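Local atomic coordinates of PfkB family carbohydrate kinase (Listeria grayi DSM 20601, PDB entry 4GM6), a protein that probably transfers a phosphate group from ATP to a sugar or a sugar-derived substrate, as carbohydrate kinases of the PfkB type generally do. Residues V27-E32 with V153-G158; A60-N65 with Y295-L300; S67-P72 with F333-I338; T73-V78 with H95-A100. One frame throughout, in Å; residues are numbered along the deposited sequence. Where two conformers were deposited one is given.

Contact 1: V27-E32 with V153-G158; sequences VVTIGE and VLHVSG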
loop_
_atom_site.group_PDB
_atom_site.type_symbol
_atom_site.label_atom_id
_atom_site.label_comp_id
_atom_site.label_asym_id
_atom_site.label_seq_id
_atom_site.Cartn_x
_atom_site.Cartn_y
_atom_site.Cartn_z
ATOM N N VAL C 27 -26.509 -26.796 10.558
ATOM C CA VAL C 27 -25.341 -27.332 11.237
ATOM C C VAL C 27 -24.950 -26.456 12.433
ATOM O O VAL C 27 -25.011 -25.229 12.363
ATOM C CB VAL C 27 -24.157 -27.447 10.254
ATOM C CG1 VAL C 27 -22.885 -27.920 10.953
ATOM C CG2 VAL C 27 -24.528 -28.363 9.098
ATOM N N VAL C 28 -24.575 -27.097 13.536
ATOM C CA VAL C 28 -24.075 -26.381 14.703
ATOM C C VAL C 28 -22.592 -26.697 14.895
ATOM O O VAL C 28 -22.145 -27.823 14.672
ATOM C CB VAL C 28 -24.905 -26.708 15.979
ATOM C CG1 VAL C 28 -24.768 -28.179 16.372
ATOM C CG2 VAL C 28 -24.505 -25.805 17.134
ATOM N N THR C 29 -21.813 -25.696 15.278
ATOM C CA THR C 29 -20.409 -25.938 15.555
ATOM C C THR C 29 -19.940 -25.247 16.844
ATOM O O THR C 29 -20.602 -24.343 17.355
ATOM C CB THR C 29 -19.536 -25.490 14.380
ATOM O OG1 THR C 29 -18.247 -26.096 14.495
ATOM C CG2 THR C 29 -19.404 -23.983 14.379
ATOM N N ILE C 30 -18.790 -25.683 17.357
ATOM C CA ILE C 30 -18.258 -25.183 18.621
ATOM C C ILE C 30 -16.778 -24.884 18.458
ATOM O O ILE C 30 -16.002 -25.724 17.986
ATOM C CB ILE C 30 -18.417 -26.208 19.747
ATOM C CG1 ILE C 30 -19.902 -26.524 19.964
ATOM C CG2 ILE C 30 -17.803 -25.683 21.039
ATOM C CD1 ILE C 30 -20.143 -27.711 20.870
ATOM N N GLY C 31 -16.371 -23.682 18.826
ATOM C CA GLY C 31 -14.973 -23.354 18.660
ATOM C C GLY C 31 -14.657 -21.894 18.827
ATOM O O GLY C 31 -15.551 -21.052 18.842
ATOM N N GLU C 32 -13.363 -21.615 18.943
ATOM C CA GLU C 32 -12.880 -20.274 19.200
ATOM C C GLU C 32 -12.518 -19.565 17.903
ATOM O O GLU C 32 -11.939 -20.184 17.006
ATOM C CB GLU C 32 -11.646 -20.352 20.094
ATOM C CG GLU C 32 -10.975 -19.007 20.300
ATOM C CD GLU C 32 -9.856 -19.060 21.315
ATOM O OE1 GLU C 32 -9.328 -20.161 21.584
ATOM O OE2 GLU C 32 -9.488 -17.986 21.833
ATOM N N VAL C 153 -26.399 -31.929 12.010
ATOM C CA VAL C 153 -25.030 -32.292 12.354
ATOM C C VAL C 153 -24.415 -31.350 13.391
ATOM O O VAL C 153 -24.656 -30.140 13.378
ATOM C CB VAL C 153 -24.118 -32.350 11.105
ATOM C CG1 VAL C 153 -22.655 -32.422 11.517
ATOM C CG2 VAL C 153 -24.481 -33.536 10.220
ATOM N N LEU C 154 -23.586 -31.927 14.244
ATOM C CA LEU C 154 -22.770 -31.178 15.164
ATOM C C LEU C 154 -21.331 -31.415 14.814
ATOM O O LEU C 154 -20.883 -32.549 14.677
ATOM C CB LEU C 154 -23.001 -31.616 16.600
ATOM C CG LEU C 154 -22.017 -30.981 17.571
ATOM C CD1 LEU C 154 -22.596 -30.851 18.925
ATOM C CD2 LEU C 154 -20.697 -31.700 17.612
ATOM N N HIS C 155 -20.603 -30.322 14.667
ATOM C CA HIS C 155 -19.200 -30.401 14.290
ATOM C C HIS C 155 -18.289 -29.769 15.340
ATOM O O HIS C 155 -18.575 -28.685 15.856
ATOM C CB HIS C 155 -18.956 -29.696 12.944
ATOM C CG HIS C 155 -17.513 -29.678 12.535
ATOM N ND1 HIS C 155 -16.904 -30.748 11.911
ATOM C CD2 HIS C 155 -16.552 -28.734 12.689
ATOM C CE1 HIS C 155 -15.633 -30.461 11.691
ATOM N NE2 HIS C 155 -15.391 -29.250 12.162
ATOM N N VAL C 156 -17.181 -30.445 15.634
ATOM C CA VAL C 156 -16.171 -29.904 16.535
ATOM C C VAL C 156 -14.790 -30.471 16.193
ATOM O O VAL C 156 -14.678 -31.430 15.404
ATOM C CB VAL C 156 -16.531 -30.112 18.024
ATOM C CG1 VAL C 156 -16.491 -31.592 18.409
ATOM C CG2 VAL C 156 -15.611 -29.270 18.904
ATOM N N SER C 157 -13.740 -29.837 16.730
ATOM C CA SER C 157 -12.377 -30.262 16.431
ATOM C C SER C 157 -11.552 -30.475 17.695
ATOM O O SER C 157 -11.929 -30.026 18.787
ATOM C CB SER C 157 -11.680 -29.239 15.524
ATOM O OG SER C 157 -11.018 -28.234 16.279
ATOM N N GLY C 158 -10.423 -31.164 17.533
ATOM C CA GLY C 158 -9.492 -31.391 18.633
ATOM C C GLY C 158 -8.858 -30.128 19.190
ATOM O O GLY C 158 -8.223 -30.159 20.244
#

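Contact 2: A60-N65 with Y295-L300; sequences ANVAVN and YTAAVL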
loop_
_atom_site.group_PDB
_atom_site.type_symbol
_atom_site.label_atom_id
_atom_site.label_comp_id
_atom_site.label_asym_id
_atom_site.label_seq_id
_atom_site.Cartn_x
_atom_site.Cartn_y
_atom_site.Cartn_z
ATOM N N ALA C 60 -15.181 -22.290 13.195
ATOM C CA ALA C 60 -15.754 -21.083 12.583
ATOM C C ALA C 60 -15.593 -21.057 11.061
ATOM O O ALA C 60 -16.492 -20.612 10.339
ATOM C CB ALA C 60 -15.121 -19.845 13.180
ATOM N N ASN C 61 -14.445 -21.517 10.573
ATOM C CA ASN C 61 -14.217 -21.559 9.134
ATOM C C ASN C 61 -15.161 -22.586 8.519
ATOM O O ASN C 61 -15.773 -22.348 7.470
ATOM C CB ASN C 61 -12.774 -21.943 8.809
ATOM C CG ASN C 61 -11.769 -20.919 9.284
ATOM O OD1 ASN C 61 -12.113 -19.780 9.596
ATOM N ND2 ASN C 61 -10.507 -21.330 9.353
ATOM N N VAL C 62 -15.290 -23.735 9.182
ATOM C CA VAL C 62 -16.201 -24.736 8.687
ATOM C C VAL C 62 -17.610 -24.162 8.596
ATOM O O VAL C 62 -18.316 -24.396 7.611
ATOM C CB VAL C 62 -16.151 -26.037 9.512
ATOM C CG1 VAL C 62 -17.371 -26.903 9.216
ATOM C CG2 VAL C 62 -14.865 -26.783 9.184
ATOM N N ALA C 63 -18.015 -23.396 9.607
ATOM C CA ALA C 63 -19.346 -22.791 9.615
ATOM C C ALA C 63 -19.535 -21.831 8.444
ATOM O O ALA C 63 -20.529 -21.904 7.734
ATOM C CB ALA C 63 -19.606 -22.074 10.937
ATOM N N VAL C 64 -18.590 -20.917 8.256
ATOM C CA VAL C 64 -18.673 -19.976 7.141
ATOM C C VAL C 64 -18.742 -20.719 5.800
ATOM O O VAL C 64 -19.561 -20.394 4.947
ATOM C CB VAL C 64 -17.487 -18.975 7.150
ATOM C CG1 VAL C 64 -17.356 -18.236 5.816
ATOM C CG2 VAL C 64 -17.637 -17.991 8.299
ATOM N N ASN C 65 -17.878 -21.710 5.608
ATOM C CA ASN C 65 -17.843 -22.418 4.337
ATOM C C ASN C 65 -19.143 -23.180 4.072
ATOM O O ASN C 65 -19.612 -23.220 2.931
ATOM C CB ASN C 65 -16.624 -23.346 4.246
ATOM C CG ASN C 65 -15.312 -22.601 4.371
ATOM O OD1 ASN C 65 -15.229 -21.409 4.073
ATOM N ND2 ASN C 65 -14.269 -23.308 4.796
ATOM N N TYR C 295 -12.064 -28.321 2.920
ATOM C CA TYR C 295 -12.300 -29.730 2.633
ATOM C C TYR C 295 -13.372 -30.254 3.573
ATOM O O TYR C 295 -14.345 -30.866 3.142
ATOM C CB TYR C 295 -11.022 -30.548 2.807
ATOM C CG TYR C 295 -11.158 -31.998 2.361
ATOM C CD1 TYR C 295 -11.243 -32.325 1.007
ATOM C CD2 TYR C 295 -11.184 -33.043 3.287
ATOM C CE1 TYR C 295 -11.371 -33.644 0.592
ATOM C CE2 TYR C 295 -11.310 -34.369 2.876
ATOM C CZ TYR C 295 -11.401 -34.666 1.528
ATOM O OH TYR C 295 -11.504 -35.986 1.104
ATOM N N THR C 296 -13.204 -29.998 4.861
ATOM C CA THR C 296 -14.166 -30.521 5.843
ATOM C C THR C 296 -15.579 -30.050 5.518
ATOM O O THR C 296 -16.522 -30.839 5.534
ATOM C CB THR C 296 -13.798 -30.118 7.295
ATOM O OG1 THR C 296 -12.599 -30.803 7.681
ATOM C CG2 THR C 296 -14.936 -30.489 8.282
ATOM N N ALA C 297 -15.726 -28.761 5.233
ATOM C CA ALA C 297 -17.050 -28.205 4.959
ATOM C C ALA C 297 -17.624 -28.789 3.676
ATOM O O ALA C 297 -18.830 -29.052 3.577
ATOM C CB ALA C 297 -16.990 -26.688 4.867
ATOM N N ALA C 298 -16.762 -29.005 2.689
ATOM C CA ALA C 298 -17.240 -29.533 1.406
ATOM C C ALA C 298 -17.715 -30.976 1.574
ATOM O O ALA C 298 -18.728 -31.377 1.003
ATOM C CB ALA C 298 -16.157 -29.445 0.347
ATOM N N VAL C 299 -16.984 -31.753 2.368
ATOM C CA VAL C 299 -17.350 -33.141 2.576
ATOM C C VAL C 299 -18.697 -33.194 3.270
ATOM O O VAL C 299 -19.575 -33.949 2.859
ATOM C CB VAL C 299 -16.319 -33.918 3.414
ATOM C CG1 VAL C 299 -16.925 -35.250 3.882
ATOM C CG2 VAL C 299 -15.049 -34.147 2.611
ATOM N N LEU C 300 -18.853 -32.387 4.317
ATOM C CA LEU C 300 -20.113 -32.345 5.059
ATOM C C LEU C 300 -21.242 -31.943 4.107
ATOM O O LEU C 300 -22.312 -32.528 4.126
ATOM C CB LEU C 300 -20.028 -31.410 6.287
ATOM C CG LEU C 300 -19.194 -31.884 7.499
ATOM C CD1 LEU C 300 -19.009 -30.804 8.566
ATOM C CD2 LEU C 300 -19.766 -33.143 8.151
#

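Contact 3: S67-P72 with F333-I338; sequences SKLGHP and FDEKTI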
loop_
_atom_site.group_PDB
_atom_site.type_symbol
_atom_site.label_atom_id
_atom_site.label_comp_id
_atom_site.label_asym_id
_atom_site.label_seq_id
_atom_site.Cartn_x
_atom_site.Cartn_y
_atom_site.Cartn_z
ATOM N N SER C 67 -22.067 -22.287 5.147
ATOM C CA SER C 67 -23.031 -21.247 4.835
ATOM C C SER C 67 -22.867 -20.764 3.393
ATOM O O SER C 67 -23.836 -20.370 2.741
ATOM C CB SER C 67 -22.853 -20.077 5.798
ATOM O OG SER C 67 -23.714 -19.008 5.457
ATOM N N LYS C 68 -21.632 -20.787 2.899
ATOM C CA LYS C 68 -21.370 -20.419 1.517
ATOM C C LYS C 68 -22.117 -21.373 0.598
ATOM O O LYS C 68 -22.499 -21.014 -0.517
ATOM C CB LYS C 68 -19.874 -20.485 1.211
ATOM C CG LYS C 68 -19.083 -19.268 1.661
ATOM C CD LYS C 68 -19.433 -18.031 0.843
ATOM C CE LYS C 68 -18.654 -16.812 1.340
ATOM N NZ LYS C 68 -19.343 -16.061 2.435
ATOM N N LEU C 69 -22.311 -22.596 1.074
ATOM C CA LEU C 69 -22.931 -23.644 0.270
ATOM C C LEU C 69 -24.426 -23.805 0.547
ATOM O O LEU C 69 -25.036 -24.791 0.133
ATOM C CB LEU C 69 -22.213 -24.974 0.498
ATOM C CG LEU C 69 -20.747 -24.976 0.065
ATOM C CD1 LEU C 69 -20.034 -26.213 0.580
ATOM C CD2 LEU C 69 -20.659 -24.901 -1.444
ATOM N N GLY C 70 -25.014 -22.844 1.249
ATOM C CA GLY C 70 -26.461 -22.845 1.454
ATOM C C GLY C 70 -26.953 -23.385 2.784
ATOM O O GLY C 70 -28.146 -23.360 3.053
ATOM N N HIS C 71 -26.055 -23.871 3.631
ATOM C CA HIS C 71 -26.489 -24.419 4.913
ATOM C C HIS C 71 -26.530 -23.356 6.014
ATOM O O HIS C 71 -25.500 -22.768 6.351
ATOM C CB HIS C 71 -25.586 -25.576 5.336
ATOM C CG HIS C 71 -25.510 -26.682 4.331
ATOM N ND1 HIS C 71 -26.433 -27.701 4.275
ATOM C CD2 HIS C 71 -24.614 -26.932 3.347
ATOM C CE1 HIS C 71 -26.113 -28.531 3.296
ATOM N NE2 HIS C 71 -25.013 -28.084 2.717
ATOM N N PRO C 72 -27.726 -23.097 6.570
ATOM C CA PRO C 72 -27.803 -22.216 7.730
ATOM C C PRO C 72 -26.959 -22.812 8.844
ATOM O O PRO C 72 -27.111 -23.992 9.186
ATOM C CB PRO C 72 -29.290 -22.265 8.111
ATOM C CG PRO C 72 -29.993 -22.670 6.855
ATOM C CD PRO C 72 -29.048 -23.628 6.190
ATOM N N PHE C 333 -15.991 -19.296 -2.496
ATOM C CA PHE C 333 -16.634 -19.740 -3.721
ATOM C C PHE C 333 -18.014 -20.315 -3.469
ATOM O O PHE C 333 -18.241 -20.979 -2.443
ATOM C CB PHE C 333 -15.741 -20.758 -4.441
ATOM C CG PHE C 333 -14.350 -20.257 -4.687
ATOM C CD1 PHE C 333 -14.100 -19.310 -5.667
ATOM C CD2 PHE C 333 -13.298 -20.707 -3.917
ATOM C CE1 PHE C 333 -12.819 -18.835 -5.878
ATOM C CE2 PHE C 333 -12.019 -20.239 -4.127
ATOM C CZ PHE C 333 -11.778 -19.308 -5.103
ATOM N N ASP C 334 -18.942 -20.063 -4.389
ATOM C CA ASP C 334 -20.228 -20.748 -4.324
ATOM C C ASP C 334 -20.144 -22.153 -4.912
ATOM O O ASP C 334 -19.143 -22.531 -5.547
ATOM C CB ASP C 334 -21.357 -19.949 -4.979
ATOM C CG ASP C 334 -21.158 -19.758 -6.460
ATOM O OD1 ASP C 334 -20.384 -20.525 -7.082
ATOM O OD2 ASP C 334 -21.783 -18.824 -7.001
ATOM N N GLU C 335 -21.199 -22.925 -4.682
ATOM C CA GLU C 335 -21.221 -24.329 -5.074
ATOM C C GLU C 335 -21.001 -24.527 -6.575
ATOM O O GLU C 335 -20.237 -25.400 -6.989
ATOM C CB GLU C 335 -22.534 -24.994 -4.655
ATOM C CG GLU C 335 -22.618 -26.435 -5.136
ATOM C CD GLU C 335 -23.878 -27.158 -4.687
ATOM O OE1 GLU C 335 -24.671 -26.582 -3.919
ATOM O OE2 GLU C 335 -24.067 -28.316 -5.103
ATOM N N LYS C 336 -21.679 -23.724 -7.384
ATOM C CA LYS C 336 -21.585 -23.846 -8.842
ATOM C C LYS C 336 -20.141 -23.647 -9.321
ATOM O O LYS C 336 -19.634 -24.401 -10.154
ATOM C CB LYS C 336 -22.539 -22.846 -9.498
ATOM C CG LYS C 336 -22.083 -22.294 -10.831
ATOM C CD LYS C 336 -22.842 -22.935 -11.967
ATOM C CE LYS C 336 -22.542 -22.225 -13.276
ATOM N NZ LYS C 336 -23.044 -23.033 -14.412
ATOM N N THR C 337 -19.476 -22.640 -8.772
ATOM C CA THR C 337 -18.092 -22.373 -9.109
ATOM C C THR C 337 -17.215 -23.577 -8.791
ATOM O O THR C 337 -16.369 -23.971 -9.587
ATOM C CB THR C 337 -17.571 -21.162 -8.332
ATOM O OG1 THR C 337 -18.366 -20.018 -8.663
ATOM C CG2 THR C 337 -16.123 -20.897 -8.676
ATOM N N ILE C 338 -17.423 -24.164 -7.621
ATOM C CA ILE C 338 -16.660 -25.334 -7.197
ATOM C C ILE C 338 -16.975 -26.548 -8.069
ATOM O O ILE C 338 -16.069 -27.241 -8.551
ATOM C CB ILE C 338 -16.936 -25.653 -5.709
ATOM C CG1 ILE C 338 -16.477 -24.482 -4.819
ATOM C CG2 ILE C 338 -16.227 -26.931 -5.290
ATOM C CD1 ILE C 338 -17.006 -24.557 -3.397
HETATM O O HOH W 1 -23.281 -22.328 -3.119
#

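Contact 4: T73-V78 with H95-A100; sequences TRIATV and HQVDTA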
loop_
_atom_site.group_PDB
_atom_site.type_symbol
_atom_site.label_atom_id
_atom_site.label_comp_id
_atom_site.label_asym_id
_atom_site.label_seq_id
_atom_site.Cartn_x
_atom_site.Cartn_y
_atom_site.Cartn_z
ATOM N N THR C 73 -26.063 -22.013 9.400
ATOM C CA THR C 73 -25.171 -22.484 10.446
ATOM C C THR C 73 -25.218 -21.567 11.663
ATOM O O THR C 73 -25.658 -20.410 11.573
ATOM C CB THR C 73 -23.713 -22.572 9.942
ATOM O OG1 THR C 73 -23.310 -21.304 9.409
ATOM C CG2 THR C 73 -23.574 -23.645 8.867
ATOM N N ARG C 74 -24.756 -22.094 12.791
ATOM C CA ARG C 74 -24.698 -21.362 14.044
ATOM C C ARG C 74 -23.489 -21.868 14.816
ATOM O O ARG C 74 -23.031 -23.002 14.613
ATOM C CB ARG C 74 -25.955 -21.622 14.865
ATOM C CG ARG C 74 -26.002 -23.027 15.442
ATOM C CD ARG C 74 -27.329 -23.299 16.120
ATOM N NE ARG C 74 -28.467 -22.941 15.274
ATOM C CZ ARG C 74 -29.693 -23.440 15.416
ATOM N NH1 ARG C 74 -29.950 -24.336 16.361
ATOM N NH2 ARG C 74 -30.664 -23.054 14.601
ATOM N N ILE C 75 -22.973 -21.040 15.714
ATOM C CA ILE C 75 -21.763 -21.411 16.427
ATOM C C ILE C 75 -21.812 -20.999 17.883
ATOM O O ILE C 75 -22.075 -19.833 18.214
ATOM C CB ILE C 75 -20.505 -20.795 15.779
ATOM C CG1 ILE C 75 -19.232 -21.397 16.391
ATOM C CG2 ILE C 75 -20.489 -19.281 15.947
ATOM C CD1 ILE C 75 -17.944 -20.881 15.773
ATOM N N ALA C 76 -21.558 -21.972 18.749
ATOM C CA ALA C 76 -21.388 -21.706 20.169
ATOM C C ALA C 76 -19.947 -21.219 20.379
ATOM O O ALA C 76 -18.995 -21.978 20.189
ATOM C CB ALA C 76 -21.670 -22.963 20.978
ATOM N N THR C 77 -19.783 -19.949 20.739
ATOM C CA THR C 77 -18.447 -19.409 20.956
ATOM C C THR C 77 -18.433 -18.252 21.970
ATOM O O THR C 77 -19.486 -17.801 22.422
ATOM C CB THR C 77 -17.803 -18.965 19.630
ATOM O OG1 THR C 77 -16.377 -19.010 19.757
ATOM C CG2 THR C 77 -18.251 -17.546 19.269
ATOM N N VAL C 78 -17.235 -17.787 22.330
ATOM C CA VAL C 78 -17.094 -16.707 23.303
ATOM C C VAL C 78 -16.121 -15.648 22.806
ATOM O O VAL C 78 -15.022 -15.979 22.344
ATOM C CB VAL C 78 -16.558 -17.216 24.652
ATOM C CG1 VAL C 78 -16.410 -16.054 25.630
ATOM C CG2 VAL C 78 -17.461 -18.308 25.219
ATOM N N HIS C 95 -20.747 -13.264 6.760
ATOM C CA HIS C 95 -20.805 -14.569 6.094
ATOM C C HIS C 95 -22.038 -15.364 6.495
ATOM O O HIS C 95 -22.132 -16.567 6.231
ATOM C CB HIS C 95 -19.535 -15.370 6.370
ATOM C CG HIS C 95 -18.306 -14.751 5.790
ATOM N ND1 HIS C 95 -18.093 -14.665 4.430
ATOM C CD2 HIS C 95 -17.235 -14.167 6.378
ATOM C CE1 HIS C 95 -16.938 -14.064 4.205
ATOM N NE2 HIS C 95 -16.395 -13.755 5.369
ATOM N N GLN C 96 -22.966 -14.670 7.147
ATOM C CA GLN C 96 -24.287 -15.195 7.504
ATOM C C GLN C 96 -24.282 -16.435 8.392
ATOM O O GLN C 96 -25.145 -17.297 8.272
ATOM C CB GLN C 96 -25.119 -15.413 6.241
ATOM C CG GLN C 96 -25.414 -14.107 5.523
ATOM C CD GLN C 96 -26.447 -14.262 4.432
ATOM O OE1 GLN C 96 -26.184 -14.873 3.397
ATOM N NE2 GLN C 96 -27.633 -13.699 4.654
ATOM N N VAL C 97 -23.311 -16.524 9.292
ATOM C CA VAL C 97 -23.367 -17.544 10.331
ATOM C C VAL C 97 -24.158 -16.944 11.481
ATOM O O VAL C 97 -23.945 -15.787 11.839
ATOM C CB VAL C 97 -21.959 -17.932 10.810
ATOM C CG1 VAL C 97 -22.037 -18.967 11.916
ATOM C CG2 VAL C 97 -21.138 -18.466 9.644
ATOM N N ASP C 98 -25.086 -17.724 12.033
ATOM C CA ASP C 98 -25.929 -17.300 13.152
ATOM C C ASP C 98 -25.067 -16.937 14.358
ATOM O O ASP C 98 -24.185 -17.709 14.750
ATOM C CB ASP C 98 -26.880 -18.446 13.532
ATOM C CG ASP C 98 -27.958 -18.027 14.535
ATOM O OD1 ASP C 98 -28.098 -16.822 14.836
ATOM O OD2 ASP C 98 -28.684 -18.924 15.019
ATOM N N THR C 99 -25.321 -15.775 14.954
ATOM C CA THR C 99 -24.549 -15.341 16.120
ATOM C C THR C 99 -25.318 -15.421 17.448
ATOM O O THR C 99 -24.787 -15.075 18.506
ATOM C CB THR C 99 -23.998 -13.908 15.928
ATOM O OG1 THR C 99 -25.086 -13.001 15.726
ATOM C CG2 THR C 99 -23.061 -13.847 14.718
ATOM N N ALA C 100 -26.567 -15.865 17.400
ATOM C CA ALA C 100 -27.388 -15.938 18.610
ATOM C C ALA C 100 -26.712 -16.658 19.786
ATOM O O ALA C 100 -27.085 -16.449 20.937
ATOM C CB ALA C 100 -28.742 -16.589 18.309
HETATM O O HOH W 2 -24.085 -18.764 17.296
#

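Contact 1: V27-E32 with V153-G158
Val28 and Leu154 stand side by side on two adjacent parallel strands, 27-30 and 153-157, within the large mixed sheet at the heart of the ribokinase-like PfkB fold. Two backbone bonds set the register: Val28 N donates to Val153 O at 3.0 Å, and His155 N donates to Val28 O at 2.9 Å. On the face carrying Leu154 the two segments present hydrocarbon to each other. Val28 CG1 occupies the rotamer between its backbone N and carbonyl carbon (chi1 65°), which swings this methyl across to the next strand, where it settles against Leu154 CB at 3.9 Å. Farther along, Ile30 CB meets Val156 CG2 at 4.2 Å. Beta-branched valine and isoleucine suit such a strand because their bulk sits close to the backbone and makes low, broad bumps, while Leu154 reaches farther out; helix 165-180 fits over this relief, with Ile174 and Ile175 on Leu154 and Val171 on Val156. The other face is more varied. Val27 and Val153 offer a smooth apolar patch to Leu304, whereas Thr29 and His155 run side by side in the same direction. Val62, Thr296 and Leu300 pack against the imidazole, and its ND1 is satisfied by Ser186 OG. At the ring edge, in its plane, Thr29 OG1 lies 3.6 Å from His155 CD2. That hydroxyl is turned anti to its own backbone N (chi1 -163°) and therefore leans toward the neighbouring strand. There Thr29 OG1 donates to His155 O at 2.9 Å, arriving 54° above the carbonyl plane, while Ile30 N adds a weak bond to the same oxygen at 3.4 Å.

Contact 2: A60-N65 with Y295-L300
This is a buried helix-helix packing without a hydrogen bond across it, made mostly by methyl and methylene groups, in which Val62 and Asn65 of helix 58-68 press on Thr296, Ala297 and Leu300 of helix 291-304, close to the centre of the chain. The axes of segments 60-65 and 295-300 approach to 8.5 Å and cross at -47°. Such closeness depends on the smallness of Ala297, whose methyl sits between two successive contact positions of the other helix: Ala297 CB is 3.4 Å from Asn65 CB, a tight fit, and 3.8 Å from Val62 O. The two branches of Val62 reach different residues. Val62 CG1, anti to the backbone N (chi1 164°), reaches Leu300 CD1 at 4.3 Å, while Val62 CG2 meets Thr296 CG2 at 3.8 Å, the two side chains crossing at about a right angle. The Gly-Gly-Gly-Asp sequence ending at Asp293, which matches the GXGD motif of the PfkB family, lies at the start of helix 291-304; in relatives it helps form the anion hole of the active site. The first helix is tied to this region as well, for Asn61 ND2 binds Asp293 OD2. Polar ends are served outside the interface: Asn65 OD1 accepts from Asn331 N, and Thr296 OG1 bonds back to Gly292 O within its own helix.

Contact 3: S67-P72 with F333-I338
Asp334 OD1 is gripped by both polar groups of Thr337, the backbone N at 2.9 Å and OG1 at 2.6 Å. The amide comes nearly along the C-O axis of the carboxylate and the hydroxyl from 37° above its plane, so the two bonds approach from different directions. Asp334 is the N-cap of helix 335-344, and a short acid suits the place because it can fold back onto the first turn. Across the contact, another first-turn amide is linked through water: Glu335 N donates to it at 2.7 Å, and the water donates to Lys68 O at 3.0 Å. Below this bridge the packing is apolar. Leu69 CD2 touches Glu335 CB at 3.7 Å, the side chains crossing at about a right angle, and Ile338 CD1 at 4.2 Å. The Lys68 side chain approaches through CB, near Phe333 O, before it bends away to His95. Helix 58-68 ends here in a Schellman motif with Gly70, at positive phi (99°), as its C-prime residue. The joint lies near the surface: His301 of helix 291-304 packs on Leu69 and Glu335, Phe315 and Ala319 of helix 309-323 pack on Ile338, and Phe333 reaches Lys121 of a second subunit.

Contact 4: T73-V78 with H95-A100
The guanidinium of Arg74 and the carboxylate of Asp98 are set steeply to each other, their planes 76° apart. Asp98 OD2 approaches the guanidinium obliquely, 4.0 Å from Arg74 NE, so opposite charges are near but no N-H points at the oxygen. The stems do the touching: the two side chains lie alongside, with Arg74 CB 3.6 Å from Asp98 CB. Beyond a bend at chi3, Arg74 NH1 is bonded to the carbonyl oxygens of Leu147 and Lys149. Asp98 instead uses OD1 within its own segment, accepting from Ala100 N at 3.1 Å from 64° above the carboxylate plane; this is an Asx turn. These residues join the two strands of a beta-alpha-beta unit, 73-79 and 97-104, parallel neighbours at one end of the large sheet. Asp98 N donates to Thr73 O at 2.8 Å. Farther along, a water donates to Asp98 O at 2.8 Å and lies between it and Ile75 O, and backbone pairing resumes at Thr77 with Val103. On the opposite face, Val97 CG1 lies 4.3 Å from Ile75 CG2, where compact branched residues suit the packing under helix 58-68, whose Val64 touches Val97. Gln96, with positive phi, ends helix 83-94 in a Schellman motif and touches Trp93 of a third subunit. Between 73-78 and 95-100, then, one direct backbone bond and a water do the joining, beside opposite charges that stay beyond a salt bridge; the carbonyls of Leu147 and Lys149 hold the guanidinium, and the Asp98 carboxylate probably adds only a longer-range electrostatic attraction.

Contacts 1 and 2 lie deep in the core, in touch through His155 of the sheet. Contact 4 is buried too but belongs to the margin of the same sheet, where strand 73-79 adjoins strand 27-30 of contact 1. Contact 3 is the surface member, carrying helix 58-68 on from contact 2 to its end; Ser67 and Lys68 then bond to His95 of contact 4. Chemistry follows place. Contact 1 relies on direct strand-to-strand bonds, one of them from a threonine hydroxyl, and contact 2 on close packing without a hydrogen bond across it, whereas contacts 3 and 4 each use a bridging water and an aspartate that bonds to a nearby backbone amide.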